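Local atomic coordinates of hypothetical protein (Parabacteroides merdae, PDB entry 4OO3), a protein that is a putative oxidoreductase that probably binds NAD(P) through an N-terminal Rossmann-fold domain and carries a large mixed-sheet C-terminal domain. Residues F318-M321 / A326-V329; P181-E186 / W229-D234. All blocks are in the same frame, centred on the assembly; numbering follows the deposited sequence.

Interaction 1: residues F318-M321 / A326-V329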
# COMPACT_ATOMS: atom_id res chain seq x y z
N PHE A 318 -14.28 -3.82 -4.72
CA PHE A 318 -15.06 -5.05 -4.57
C PHE A 318 -14.09 -6.20 -4.43
O PHE A 318 -13.11 -6.27 -5.16
CB PHE A 318 -15.97 -5.31 -5.78
CG PHE A 318 -16.50 -6.73 -5.85
CD1 PHE A 318 -17.58 -7.12 -5.08
CD2 PHE A 318 -15.92 -7.67 -6.70
CE1 PHE A 318 -18.08 -8.41 -5.15
CE2 PHE A 318 -16.41 -8.96 -6.77
CZ PHE A 318 -17.49 -9.33 -6.00
N SER A 319 -14.38 -7.11 -3.49
CA SER A 319 -13.56 -8.29 -3.31
C SER A 319 -14.36 -9.48 -2.82
O SER A 319 -15.40 -9.33 -2.15
CB SER A 319 -12.41 -8.02 -2.34
OG SER A 319 -12.88 -7.78 -1.03
N VAL A 320 -13.87 -10.67 -3.15
CA VAL A 320 -14.44 -11.92 -2.68
C VAL A 320 -13.31 -12.84 -2.26
O VAL A 320 -12.27 -12.89 -2.92
CB VAL A 320 -15.23 -12.65 -3.78
CG1 VAL A 320 -16.09 -13.74 -3.18
CG2 VAL A 320 -16.08 -11.67 -4.57
N MSE A 321 -13.51 -13.56 -1.17
CA MSE A 321 -12.64 -14.69 -0.84
C MSE A 321 -13.56 -15.83 -0.52
O MSE A 321 -14.41 -15.74 0.36
CB MSE A 321 -11.58 -14.38 0.22
CG MSE A 321 -12.06 -13.73 1.51
SE MSE A 321 -10.47 -13.35 2.64
CE MSE A 321 -10.00 -15.20 3.12
N ALA A 326 -18.63 -20.39 2.99
CA ALA A 326 -19.11 -19.05 2.72
C ALA A 326 -18.12 -18.18 1.96
O ALA A 326 -16.91 -18.37 2.08
CB ALA A 326 -19.48 -18.37 4.03
N ASP A 327 -18.67 -17.24 1.19
CA ASP A 327 -17.91 -16.15 0.58
C ASP A 327 -17.91 -14.95 1.53
O ASP A 327 -18.96 -14.55 2.03
CB ASP A 327 -18.55 -15.72 -0.74
CG ASP A 327 -18.53 -16.81 -1.80
OD1 ASP A 327 -17.71 -17.74 -1.70
OD2 ASP A 327 -19.35 -16.74 -2.74
N LEU A 328 -16.73 -14.39 1.76
CA LEU A 328 -16.59 -13.11 2.47
C LEU A 328 -16.42 -12.01 1.43
O LEU A 328 -15.50 -12.07 0.61
CB LEU A 328 -15.40 -13.13 3.42
CG LEU A 328 -15.40 -14.25 4.44
CD1 LEU A 328 -14.09 -14.24 5.21
CD2 LEU A 328 -16.59 -14.12 5.38
N VAL A 329 -17.29 -11.01 1.47
CA VAL A 329 -17.43 -10.05 0.38
C VAL A 329 -17.33 -8.63 0.90
O VAL A 329 -18.02 -8.26 1.85
CB VAL A 329 -18.79 -10.24 -0.34
CG1 VAL A 329 -19.02 -9.15 -1.40
CG2 VAL A 329 -18.87 -11.62 -0.97
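V320 and V329 lie side by side on one face of a beta hairpin and point the same way, the pairing expected at an antiparallel non-hydrogen-bonded position. V320 CG1 sits 4.1 Å from V329 CG2. With its CG1 anti to the backbone N (chi1 -166°), V320 lays that methyl between two neighbours, for the side chains of V320 and D327 cross at a slant, D327 CB 4.0 Å from the same V320 CG1. V329 uses its other branch differently: in one of two modelled positions of the F318 ring, CE1 of F318 comes to 3.9 Å of V329 CG1, an oblique approach. M321, a selenomethionine, and L328 form the hydrogen-bonded pair, and their side chains project from the other face. There the two side chains pass each other at an angle, M321 CG 3.9 Å from L328 CB, and the selenomethionine chain then bends at its last torsion. Two backbone bonds fix this register: M321 N to L328 O at 3.1 Å, and L328 N to M321 O at 3.0 Å. V329 CA also lies 3.3 Å from S319 O, a CA-H...O contact. Strands 316-322 and 326-332 make up the hairpin inside a mixed sheet, with strand 183-190 next to the former and strand 341-346 next to the latter. Helices 155-164 and 167-170 pack on the face that carries M321 and L328, where Y170 touches both.

Interaction 2: residues P181-E186 / W229-D234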
# COMPACT_ATOMS: atom_id res chain seq x y z
N PRO A 181 -11.46 -17.53 -10.16
CA PRO A 181 -10.57 -17.37 -9.01
C PRO A 181 -11.30 -17.43 -7.67
O PRO A 181 -12.45 -17.00 -7.58
CB PRO A 181 -9.97 -15.99 -9.21
CG PRO A 181 -10.03 -15.76 -10.68
CD PRO A 181 -11.29 -16.43 -11.13
N ALA A 182 -10.63 -17.96 -6.66
CA ALA A 182 -11.18 -18.07 -5.31
C ALA A 182 -11.00 -16.78 -4.51
O ALA A 182 -11.68 -16.56 -3.52
CB ALA A 182 -10.54 -19.24 -4.56
N ILE A 183 -10.06 -15.94 -4.95
CA ILE A 183 -9.82 -14.65 -4.32
C ILE A 183 -9.79 -13.62 -5.43
O ILE A 183 -9.12 -13.82 -6.45
CB ILE A 183 -8.52 -14.64 -3.48
CG1 ILE A 183 -8.58 -15.74 -2.41
CG2 ILE A 183 -8.33 -13.29 -2.81
CD1 ILE A 183 -7.32 -15.88 -1.57
N VAL A 184 -10.55 -12.54 -5.26
CA VAL A 184 -10.71 -11.50 -6.28
C VAL A 184 -10.73 -10.13 -5.60
O VAL A 184 -11.53 -9.93 -4.70
CB VAL A 184 -12.02 -11.69 -7.06
CG1 VAL A 184 -12.21 -10.56 -8.07
CG2 VAL A 184 -12.05 -13.04 -7.77
N LYS A 185 -9.84 -9.22 -6.02
CA LYS A 185 -9.81 -7.83 -5.50
C LYS A 185 -9.67 -6.81 -6.64
O LYS A 185 -8.72 -6.85 -7.41
CB LYS A 185 -8.65 -7.63 -4.53
CG LYS A 185 -8.79 -8.49 -3.29
CD LYS A 185 -7.68 -8.26 -2.28
CE LYS A 185 -7.79 -9.26 -1.15
NZ LYS A 185 -9.00 -9.05 -0.32
N GLU A 186 -10.64 -5.90 -6.72
CA GLU A 186 -10.70 -4.95 -7.82
C GLU A 186 -10.90 -3.55 -7.26
O GLU A 186 -11.84 -3.32 -6.49
CB GLU A 186 -11.85 -5.32 -8.76
CG GLU A 186 -11.66 -6.66 -9.47
CD GLU A 186 -12.89 -7.12 -10.22
OE1 GLU A 186 -14.00 -7.10 -9.64
OE2 GLU A 186 -12.74 -7.54 -11.39
N TRP A 229 -1.87 -11.71 3.33
CA TRP A 229 -2.08 -11.39 4.74
C TRP A 229 -3.45 -11.86 5.26
O TRP A 229 -3.56 -12.36 6.39
CB TRP A 229 -1.90 -9.88 4.92
CG TRP A 229 -1.80 -9.45 6.33
CD1 TRP A 229 -0.70 -9.51 7.14
CD2 TRP A 229 -2.84 -8.87 7.10
NE1 TRP A 229 -1.00 -9.01 8.38
CE2 TRP A 229 -2.31 -8.61 8.38
CE3 TRP A 229 -4.18 -8.55 6.84
CZ2 TRP A 229 -3.07 -8.04 9.39
CZ3 TRP A 229 -4.93 -7.98 7.85
CH2 TRP A 229 -4.37 -7.73 9.11
N GLU A 230 -4.50 -11.69 4.46
CA GLU A 230 -5.83 -12.15 4.84
C GLU A 230 -6.02 -13.66 4.70
O GLU A 230 -6.58 -14.30 5.58
CB GLU A 230 -6.90 -11.46 4.00
CG GLU A 230 -7.03 -9.96 4.25
CD GLU A 230 -7.84 -9.28 3.16
OE1 GLU A 230 -8.03 -9.87 2.09
OE2 GLU A 230 -8.27 -8.14 3.38
N ALA A 231 -5.56 -14.21 3.58
CA ALA A 231 -5.91 -15.58 3.20
C ALA A 231 -4.87 -16.61 3.62
O ALA A 231 -5.17 -17.81 3.63
CB ALA A 231 -6.14 -15.65 1.70
N PHE A 232 -3.67 -16.16 3.96
CA PHE A 232 -2.62 -17.05 4.47
C PHE A 232 -1.93 -16.43 5.70
O PHE A 232 -0.71 -16.25 5.70
CB PHE A 232 -1.59 -17.34 3.37
CG PHE A 232 -2.19 -17.87 2.10
CD1 PHE A 232 -2.73 -17.01 1.16
CD2 PHE A 232 -2.23 -19.24 1.85
CE1 PHE A 232 -3.30 -17.49 -0.01
CE2 PHE A 232 -2.79 -19.73 0.69
CZ PHE A 232 -3.33 -18.86 -0.25
N PRO A 233 -2.71 -16.14 6.76
CA PRO A 233 -2.18 -15.36 7.88
C PRO A 233 -0.89 -15.94 8.45
O PRO A 233 -0.83 -17.11 8.79
CB PRO A 233 -3.30 -15.41 8.93
CG PRO A 233 -4.53 -15.86 8.20
CD PRO A 233 -4.05 -16.68 7.05
N ASP A 234 0.15 -15.11 8.52
CA ASP A 234 1.42 -15.48 9.15
C ASP A 234 2.14 -16.68 8.52
O ASP A 234 3.10 -17.19 9.10
CB ASP A 234 1.21 -15.72 10.66
CG ASP A 234 0.69 -14.49 11.38
OD1 ASP A 234 0.71 -13.39 10.79
OD2 ASP A 234 0.26 -14.62 12.54
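K185 and E230 reach for each other from opposite directions and join strand 183-190 to the last turn of helix 220-231 by a salt bridge. K185 NZ lies 2.7 Å from E230 OE1 and meets the syn lone pair, on the side of the other carboxylate oxygen. The lysine runs out extended and turns only at its final torsion (chi4 -67°), which carries the ammonium group onto that oxygen. The tightly packed part is a single pair of methyls: I183 CD1 presses on A231 CB at 3.5 Å, closer than carbons usually come. Apart from this pair and the salt bridge, the two segments hardly meet. The backbones stay well apart, with 8.5 Å between I183 CA and A231 CA, and beyond the helix end the chain runs away from the strand to D234, which is exposed and forms a salt bridge with R161. E230 OE2 has its own partner in T157 OG1, so each carboxylate oxygen is engaged. An alanine in place of E230 would probably leave the buried ammonium group of K185 without its countercharge and T157 without this acceptor. The opposite charges of two buried side chains are thus likely to compensate each other, forming an ion pair between sheet and helix.

Interaction 1 joins two neighbouring strands within the mixed sheet, whereas interaction 2 ties a strand of the same sheet to a helix packed on it. Their centres lie 9 Å apart, within the putative oxidoreductase C-terminal domain, and they meet through the adjacent strands 183-190 and 316-322. There V320 N is 2.9 Å from V184 O, a probable hydrogen bond. Along the chain they come in series: interaction 2 closes before interaction 1 opens. The segments of interaction 2 are separated by 42 residues, those of interaction 1 by four. Hairpin, strand 183-190 and helix 220-231 therefore come together round helix 155-164, which side chains of both contacts touch.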